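Local structure of putative ribose operon repressor (Burkholderia thailandensis, 3EGC) at residues 12-17 against 58-63; 37-42 against 64-69. The protein is a putative ribose operon repressor of the LacI type, which probably binds regulatory DNA to control transcription. One frame throughout, in Å; residues are numbered along the deposited sequence.

Overall arrangement
Contacts 1 and 2 lie in the same part of the fold, their centres about 10 Å apart, and share one sheet in which strand 10-15 runs between strands 40-45 and 67-70, all three parallel. Their segments alternate along the chain in the order 12-17, 37-42, 58-63, 64-69. Contact 1 sets helix 50-62 on the middle strand; contact 2 joins the starts of the two strands flanking it, which that helix links. The backbone ties them directly, L13 N lying 2.8 Å from L42 O and G12 O 2.9 Å from I69 N, both probable hydrogen bonds. Both contacts also reach the second subunit, placing this edge of the sheet at the dimer interface.

Contact 1: 12-17 against 58-63; sequences GLIVSD and GQFFER
G12 and F60 mark the closest backbone approach, their CA atoms 6.1 Å apart, where strand 12-15 and helix 58-62 run almost exactly antiparallel: their axes make an angle of 177° and come within 9.4 Å. No hydrogen bond joins the segments, so the contact is one of packing, and F60 provides all of it on the helix side. The CG of F60 is anti to its carbonyl carbon (chi1 -76°), and the ring reaches the strand with its CD2-CE2 side. CD2 lies 3.7 Å from G12 CA, an approach made possible by the absence of a side chain at that position. CE2 stands 3.7 Å from L13 O, which sits at the ring edge, near the ring plane. I14 slides past the ring in the opposite direction, its CG1 3.6 Å from F60 CE2 and CD1 3.7 Å from F60 CD2; CG1 approaches obliquely. All four touching residues are buried. Around them, F60 also packs on L42 and A44 of strand 40-45 and on L68 of strand 67-70, while I14 touches L68 and L70. L13 turns the other way, onto A27 of helix 21-36, so this strand has a helix on each face, as in a three-layer alpha/beta/alpha sandwich.

Contact 2: 37-42 against 64-69; sequences KGYSVL and RVDGLI
D66 OD2 is gripped by two backbone groups near the start of the modelled chain, accepting a hydrogen bond from S8 N and a weak one from R7 N. The other oxygen of the same carboxylate, OD1, accepts a hydrogen bond from N9 N and also meets the ring of Y39. Bonds to both oxygens probably limit the rotation of the group, whose plane stands 84° from that of the Y39 ring. The two side chains cross at about a right angle, with D66 OD1 3.7 Å from Y39 CE2, an oblique approach without a hydrogen bond. The polar end of Y39 is held elsewhere, OH being hydrogen-bonded to E257 OE2 of helix 241-257. Y39 CG lies beside its own backbone N (chi1 -71°), which sends the ring towards D66 across a CA-CA separation of 9.5 Å.

That spacing reflects the topology. Strands 40-45 and 67-70 are not neighbours: strand 10-15 lies between them, and helix 50-62 carries the chain over it in a beta-alpha-beta crossover, as in the periplasmic binding protein-like fold. Y39 accordingly rests on V11 and V65 on V10 of the intervening strand. Both segments come just after a helix closed by a Schellman motif, with positive phi at G38 and R64.

The second touching pair is apolar. L42 CD1 meets V65 CG1 at 3.8 Å, with the two side chains set obliquely to one another and CA atoms 8.4 Å apart. L42 also packs against L42 of the second subunit.

Contact 1: 12-17 against 58-63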
ATOM      1  N   GLY A  12      -8.673   6.855  17.622  1.00 28.30           N
ATOM      2  CA  GLY A  12      -8.929   5.573  16.968  1.00 28.52           C
ATOM      3  C   GLY A  12      -8.929   5.785  15.461  1.00 28.15           C
ATOM      4  O   GLY A  12      -9.588   6.710  15.006  1.00 28.56           O
ATOM      5  N   LEU A  13      -8.143   5.006  14.706  1.00 26.36           N
ATOM      6  CA  LEU A  13      -8.175   5.070  13.249  1.00 26.22           C
ATOM      7  C   LEU A  13      -8.728   3.756  12.733  1.00 25.95           C
ATOM      8  O   LEU A  13      -8.216   2.676  13.058  1.00 26.41           O
ATOM      9  CB  LEU A  13      -6.814   5.325  12.635  1.00 25.30           C
ATOM     10  CG  LEU A  13      -6.695   5.166  11.118  1.00 25.12           C
ATOM     11  CD1 LEU A  13      -7.615   6.148  10.332  1.00 20.18           C
ATOM     12  CD2 LEU A  13      -5.245   5.308  10.610  1.00 24.12           C
ATOM     13  N   ILE A  14      -9.844   3.843  12.058  1.00 25.99           N
ATOM     14  CA  ILE A  14     -10.514   2.655  11.584  1.00 27.37           C
ATOM     15  C   ILE A  14     -10.580   2.783  10.095  1.00 27.78           C
ATOM     16  O   ILE A  14     -11.100   3.724   9.595  1.00 28.58           O
ATOM     17  CB  ILE A  14     -11.945   2.496  12.190  1.00 27.08           C
ATOM     18  CG1 ILE A  14     -11.839   2.279  13.704  1.00 27.40           C
ATOM     19  CG2 ILE A  14     -12.725   1.337  11.465  1.00 25.81           C
ATOM     20  CD1 ILE A  14     -13.201   2.230  14.486  1.00 25.70           C
ATOM     21  N   VAL A  15     -10.021   1.827   9.399  1.00 28.20           N
ATOM     22  CA  VAL A  15      -9.853   1.925   7.990  1.00 28.91           C
ATOM     23  C   VAL A  15     -10.523   0.733   7.302  1.00 29.22           C
ATOM     24  O   VAL A  15     -10.371  -0.399   7.744  1.00 29.83           O
ATOM     25  CB  VAL A  15      -8.329   2.015   7.718  1.00 29.83           C
ATOM     26  CG1 VAL A  15      -7.909   1.314   6.460  1.00 30.35           C
ATOM     27  CG2 VAL A  15      -7.884   3.491   7.760  1.00 28.94           C
ATOM     28  N   SER A  16     -11.201   0.969   6.178  1.00 29.31           N
ATOM     29  CA  SER A  16     -11.878  -0.090   5.474  1.00 29.60           C
ATOM     30  C   SER A  16     -10.935  -1.096   4.739  1.00 31.46           C
ATOM     31  O   SER A  16     -11.312  -2.303   4.542  1.00 32.29           O
ATOM     32  CB  SER A  16     -12.859   0.503   4.509  1.00 29.79           C
ATOM     33  OG  SER A  16     -12.263   1.565   3.755  1.00 29.41           O
ATOM     34  N   ASP A  17      -9.732  -0.645   4.346  1.00 30.45           N
ATOM     35  CA  ASP A  17      -8.793  -1.578   3.762  1.00 31.03           C
ATOM     36  C   ASP A  17      -7.315  -1.138   3.792  1.00 30.63           C
ATOM     37  O   ASP A  17      -6.830  -0.572   2.828  1.00 29.42           O
ATOM     38  CB  ASP A  17      -9.217  -1.951   2.331  1.00 30.69           C
ATOM     39  CG  ASP A  17      -8.345  -3.003   1.739  1.00 33.34           C
ATOM     40  OD1 ASP A  17      -7.451  -3.543   2.453  1.00 36.01           O
ATOM     41  OD2 ASP A  17      -8.514  -3.288   0.539  1.00 37.52           O
ATOM     42  N   GLY A  58     -16.928   0.238  18.885  1.00 33.70           N
ATOM     43  CA  GLY A  58     -17.239  -0.112  20.275  1.00 34.07           C
ATOM     44  C   GLY A  58     -15.994  -0.447  21.085  1.00 34.42           C
ATOM     45  O   GLY A  58     -15.826   0.002  22.199  1.00 34.37           O
ATOM     46  N   GLN A  59     -15.082  -1.180  20.481  1.00 34.36           N
ATOM     47  CA  GLN A  59     -13.826  -1.500  21.111  1.00 35.60           C
ATOM     48  C   GLN A  59     -13.028  -0.238  21.439  1.00 35.83           C
ATOM     49  O   GLN A  59     -12.526  -0.081  22.578  1.00 35.18           O
ATOM     50  CB  GLN A  59     -13.064  -2.422  20.195  1.00 36.37           C
ATOM     51  CG  GLN A  59     -11.698  -2.789  20.654  1.00 39.99           C
ATOM     52  CD  GLN A  59     -11.013  -3.621  19.631  1.00 46.31           C
ATOM     53  OE1 GLN A  59     -11.534  -4.671  19.231  1.00 49.12           O
ATOM     54  NE2 GLN A  59      -9.840  -3.153  19.160  1.00 47.40           N
ATOM     55  N   PHE A  60     -12.962   0.676  20.466  1.00 35.10           N
ATOM     56  CA  PHE A  60     -12.213   1.921  20.613  1.00 35.45           C
ATOM     57  C   PHE A  60     -12.894   2.900  21.623  1.00 35.91           C
ATOM     58  O   PHE A  60     -12.255   3.623  22.474  1.00 34.74           O
ATOM     59  CB  PHE A  60     -11.957   2.573  19.184  1.00 35.30           C
ATOM     60  CG  PHE A  60     -10.840   1.877  18.374  1.00 34.35           C
ATOM     61  CD1 PHE A  60     -10.086   0.825  18.929  1.00 34.74           C
ATOM     62  CD2 PHE A  60     -10.535   2.279  17.110  1.00 34.21           C
ATOM     63  CE1 PHE A  60      -9.082   0.209  18.215  1.00 35.43           C
ATOM     64  CE2 PHE A  60      -9.477   1.686  16.373  1.00 33.72           C
ATOM     65  CZ  PHE A  60      -8.765   0.648  16.920  1.00 34.21           C
ATOM     66  N   PHE A  61     -14.202   2.939  21.536  1.00 36.21           N
ATOM     67  CA  PHE A  61     -14.939   3.704  22.518  1.00 37.62           C
ATOM     68  C   PHE A  61     -14.749   3.229  23.969  1.00 38.46           C
ATOM     69  O   PHE A  61     -14.446   4.036  24.881  1.00 39.00           O
ATOM     70  CB  PHE A  61     -16.399   3.784  22.150  1.00 38.08           C
ATOM     71  CG  PHE A  61     -17.162   4.696  23.031  1.00 38.26           C
ATOM     72  CD1 PHE A  61     -16.860   6.056  23.044  1.00 37.39           C
ATOM     73  CD2 PHE A  61     -18.181   4.187  23.865  1.00 38.17           C
ATOM     74  CE1 PHE A  61     -17.545   6.921  23.860  1.00 39.58           C
ATOM     75  CE2 PHE A  61     -18.885   5.061  24.704  1.00 39.96           C
ATOM     76  CZ  PHE A  61     -18.560   6.440  24.708  1.00 39.87           C
ATOM     77  N   GLU A  62     -14.869   1.929  24.216  1.00 39.41           N
ATOM     78  CA  GLU A  62     -14.669   1.455  25.567  1.00 40.14           C
ATOM     79  C   GLU A  62     -13.253   1.727  26.074  1.00 40.07           C
ATOM     80  O   GLU A  62     -13.045   1.970  27.258  1.00 40.17           O
ATOM     81  CB  GLU A  62     -15.046  -0.023  25.736  1.00 41.30           C
ATOM     82  CG  GLU A  62     -14.768  -0.886  24.580  1.00 44.57           C
ATOM     83  CD  GLU A  62     -13.856  -2.063  24.940  1.00 50.37           C
ATOM     84  OE1 GLU A  62     -14.374  -3.128  25.405  1.00 52.10           O
ATOM     85  OE2 GLU A  62     -12.617  -1.931  24.735  1.00 49.16           O
ATOM     86  N   ARG A  63     -12.269   1.712  25.186  1.00 39.51           N
ATOM     87  CA  ARG A  63     -10.915   2.086  25.567  1.00 39.41           C
ATOM     88  C   ARG A  63     -10.787   3.590  25.807  1.00 39.08           C
ATOM     89  O   ARG A  63      -9.741   4.078  26.167  1.00 38.89           O
ATOM     90  CB  ARG A  63      -9.901   1.639  24.490  1.00 39.88           C
ATOM     91  CG  ARG A  63      -9.721   0.105  24.435  1.00 41.04           C
ATOM     92  CD  ARG A  63      -8.426  -0.202  23.735  1.00 42.94           C
ATOM     93  NE  ARG A  63      -7.933  -1.528  24.084  1.00 46.78           N
ATOM     94  CZ  ARG A  63      -7.196  -1.782  25.166  1.00 45.83           C
ATOM     95  NH1 ARG A  63      -6.871  -0.788  25.977  1.00 42.25           N
ATOM     96  NH2 ARG A  63      -6.792  -3.020  25.415  1.00 46.06           N
TER

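Contact 2: 37-42 against 64-69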
ATOM      1  N   LYS A  37       1.371  16.351  17.199  1.00 36.83           N
ATOM      2  CA  LYS A  37       0.600  16.913  18.294  1.00 36.25           C
ATOM      3  C   LYS A  37       0.601  16.103  19.565  1.00 35.53           C
ATOM      4  O   LYS A  37      -0.162  16.445  20.451  1.00 35.61           O
ATOM      5  CB  LYS A  37      -0.848  17.134  17.871  1.00 36.43           C
ATOM      6  CG  LYS A  37      -1.010  17.769  16.500  1.00 37.32           C
ATOM      7  CD  LYS A  37      -0.958  19.255  16.599  1.00 41.79           C
ATOM      8  CE  LYS A  37      -2.324  19.882  16.371  1.00 43.86           C
ATOM      9  NZ  LYS A  37      -2.798  19.895  14.922  1.00 40.86           N
ATOM     10  N   GLY A  38       1.404  15.035  19.645  1.00 34.84           N
ATOM     11  CA  GLY A  38       1.478  14.221  20.867  1.00 34.40           C
ATOM     12  C   GLY A  38       0.285  13.306  21.104  1.00 35.03           C
ATOM     13  O   GLY A  38       0.019  12.911  22.268  1.00 35.23           O
ATOM     14  N   TYR A  39      -0.452  12.960  20.039  1.00 33.79           N
ATOM     15  CA  TYR A  39      -1.413  11.860  20.113  1.00 33.33           C
ATOM     16  C   TYR A  39      -0.881  10.528  19.600  1.00 33.09           C
ATOM     17  O   TYR A  39      -0.143  10.506  18.635  1.00 32.14           O
ATOM     18  CB  TYR A  39      -2.691  12.166  19.287  1.00 33.41           C
ATOM     19  CG  TYR A  39      -3.555  13.230  19.884  1.00 33.35           C
ATOM     20  CD1 TYR A  39      -3.145  14.564  19.850  1.00 33.92           C
ATOM     21  CD2 TYR A  39      -4.738  12.920  20.511  1.00 34.80           C
ATOM     22  CE1 TYR A  39      -3.912  15.570  20.420  1.00 35.97           C
ATOM     23  CE2 TYR A  39      -5.543  13.939  21.073  1.00 37.68           C
ATOM     24  CZ  TYR A  39      -5.121  15.262  21.022  1.00 35.80           C
ATOM     25  OH  TYR A  39      -5.883  16.274  21.549  1.00 36.34           O
ATOM     26  N   SER A  40      -1.388   9.447  20.195  1.00 31.67           N
ATOM     27  CA  SER A  40      -1.156   8.115  19.743  1.00 31.63           C
ATOM     28  C   SER A  40      -2.333   7.617  18.870  1.00 30.66           C
ATOM     29  O   SER A  40      -3.457   8.091  19.007  1.00 30.09           O
ATOM     30  CB  SER A  40      -0.989   7.185  20.971  1.00 31.30           C
ATOM     31  OG  SER A  40       0.262   7.419  21.597  1.00 32.38           O
ATOM     32  N   VAL A  41      -2.046   6.626  18.023  1.00 30.14           N
ATOM     33  CA  VAL A  41      -3.018   6.070  17.121  1.00 29.02           C
ATOM     34  C   VAL A  41      -3.248   4.580  17.207  1.00 29.40           C
ATOM     35  O   VAL A  41      -2.360   3.772  16.874  1.00 29.05           O
ATOM     36  CB  VAL A  41      -2.669   6.410  15.648  1.00 29.48           C
ATOM     37  CG1 VAL A  41      -3.762   5.804  14.688  1.00 26.07           C
ATOM     38  CG2 VAL A  41      -2.546   7.975  15.496  1.00 26.43           C
ATOM     39  N   LEU A  42      -4.451   4.214  17.626  1.00 29.25           N
ATOM     40  CA  LEU A  42      -4.834   2.814  17.649  1.00 30.12           C
ATOM     41  C   LEU A  42      -5.402   2.442  16.254  1.00 30.00           C
ATOM     42  O   LEU A  42      -6.220   3.195  15.661  1.00 30.36           O
ATOM     43  CB  LEU A  42      -5.921   2.604  18.706  1.00 30.02           C
ATOM     44  CG  LEU A  42      -5.655   2.321  20.180  1.00 32.20           C
ATOM     45  CD1 LEU A  42      -7.056   2.129  20.987  1.00 31.09           C
ATOM     46  CD2 LEU A  42      -4.659   1.178  20.378  1.00 30.15           C
ATOM     47  N   ARG A  64     -11.879   4.305  25.614  1.00 38.69           N
ATOM     48  CA  ARG A  64     -11.908   5.757  25.690  1.00 39.07           C
ATOM     49  C   ARG A  64     -10.813   6.469  24.908  1.00 37.60           C
ATOM     50  O   ARG A  64     -10.003   7.204  25.479  1.00 38.26           O
ATOM     51  CB  ARG A  64     -11.983   6.262  27.150  1.00 39.91           C
ATOM     52  CG  ARG A  64     -13.319   5.917  27.906  1.00 41.14           C
ATOM     53  CD  ARG A  64     -14.526   6.409  27.131  1.00 44.32           C
ATOM     54  NE  ARG A  64     -15.782   6.193  27.834  1.00 46.46           N
ATOM     55  CZ  ARG A  64     -16.377   5.006  27.958  1.00 48.87           C
ATOM     56  NH1 ARG A  64     -15.809   3.942  27.433  1.00 50.08           N
ATOM     57  NH2 ARG A  64     -17.530   4.880  28.617  1.00 47.77           N
ATOM     58  N   VAL A  65     -10.796   6.239  23.607  1.00 35.93           N
ATOM     59  CA  VAL A  65     -10.056   7.105  22.704  1.00 34.68           C
ATOM     60  C   VAL A  65     -10.749   8.468  22.688  1.00 34.02           C
ATOM     61  O   VAL A  65     -11.959   8.565  22.936  1.00 33.31           O
ATOM     62  CB  VAL A  65     -10.027   6.538  21.266  1.00 34.68           C
ATOM     63  CG1 VAL A  65      -9.258   5.230  21.207  1.00 34.37           C
ATOM     64  CG2 VAL A  65     -11.448   6.392  20.747  1.00 32.17           C
ATOM     65  N   ASP A  66     -10.002   9.512  22.370  1.00 33.14           N
ATOM     66  CA  ASP A  66     -10.557  10.860  22.418  1.00 33.47           C
ATOM     67  C   ASP A  66     -11.521  11.113  21.257  1.00 33.26           C
ATOM     68  O   ASP A  66     -12.358  11.999  21.297  1.00 33.17           O
ATOM     69  CB  ASP A  66      -9.422  11.865  22.418  1.00 33.87           C
ATOM     70  CG  ASP A  66      -8.628  11.859  23.729  1.00 33.83           C
ATOM     71  OD1 ASP A  66      -7.460  12.258  23.756  1.00 34.62           O
ATOM     72  OD2 ASP A  66      -9.204  11.521  24.744  1.00 37.72           O
ATOM     73  N   GLY A  67     -11.392  10.313  20.204  1.00 32.77           N
ATOM     74  CA  GLY A  67     -12.154  10.535  18.988  1.00 31.70           C
ATOM     75  C   GLY A  67     -11.801   9.472  17.972  1.00 30.47           C
ATOM     76  O   GLY A  67     -10.959   8.642  18.238  1.00 30.06           O
ATOM     77  N   LEU A  68     -12.464   9.502  16.830  1.00 29.73           N
ATOM     78  CA  LEU A  68     -12.258   8.522  15.734  1.00 30.12           C
ATOM     79  C   LEU A  68     -12.113   9.183  14.383  1.00 29.11           C
ATOM     80  O   LEU A  68     -12.920  10.034  13.988  1.00 29.13           O
ATOM     81  CB  LEU A  68     -13.428   7.515  15.597  1.00 30.35           C
ATOM     82  CG  LEU A  68     -13.820   6.540  16.701  1.00 34.45           C
ATOM     83  CD1 LEU A  68     -14.936   5.550  16.268  1.00 36.79           C
ATOM     84  CD2 LEU A  68     -12.590   5.763  17.200  1.00 35.44           C
ATOM     85  N   ILE A  69     -11.126   8.716  13.644  1.00 28.18           N
ATOM     86  CA  ILE A  69     -11.098   8.882  12.237  1.00 27.16           C
ATOM     87  C   ILE A  69     -11.560   7.591  11.575  1.00 28.13           C
ATOM     88  O   ILE A  69     -11.017   6.538  11.803  1.00 27.06           O
ATOM     89  CB  ILE A  69      -9.702   9.229  11.725  1.00 28.13           C
ATOM     90  CG1 ILE A  69      -9.221  10.532  12.374  1.00 27.68           C
ATOM     91  CG2 ILE A  69      -9.732   9.245  10.165  1.00 24.19           C
ATOM     92  CD1 ILE A  69      -7.889  10.987  11.841  1.00 30.02           C
TER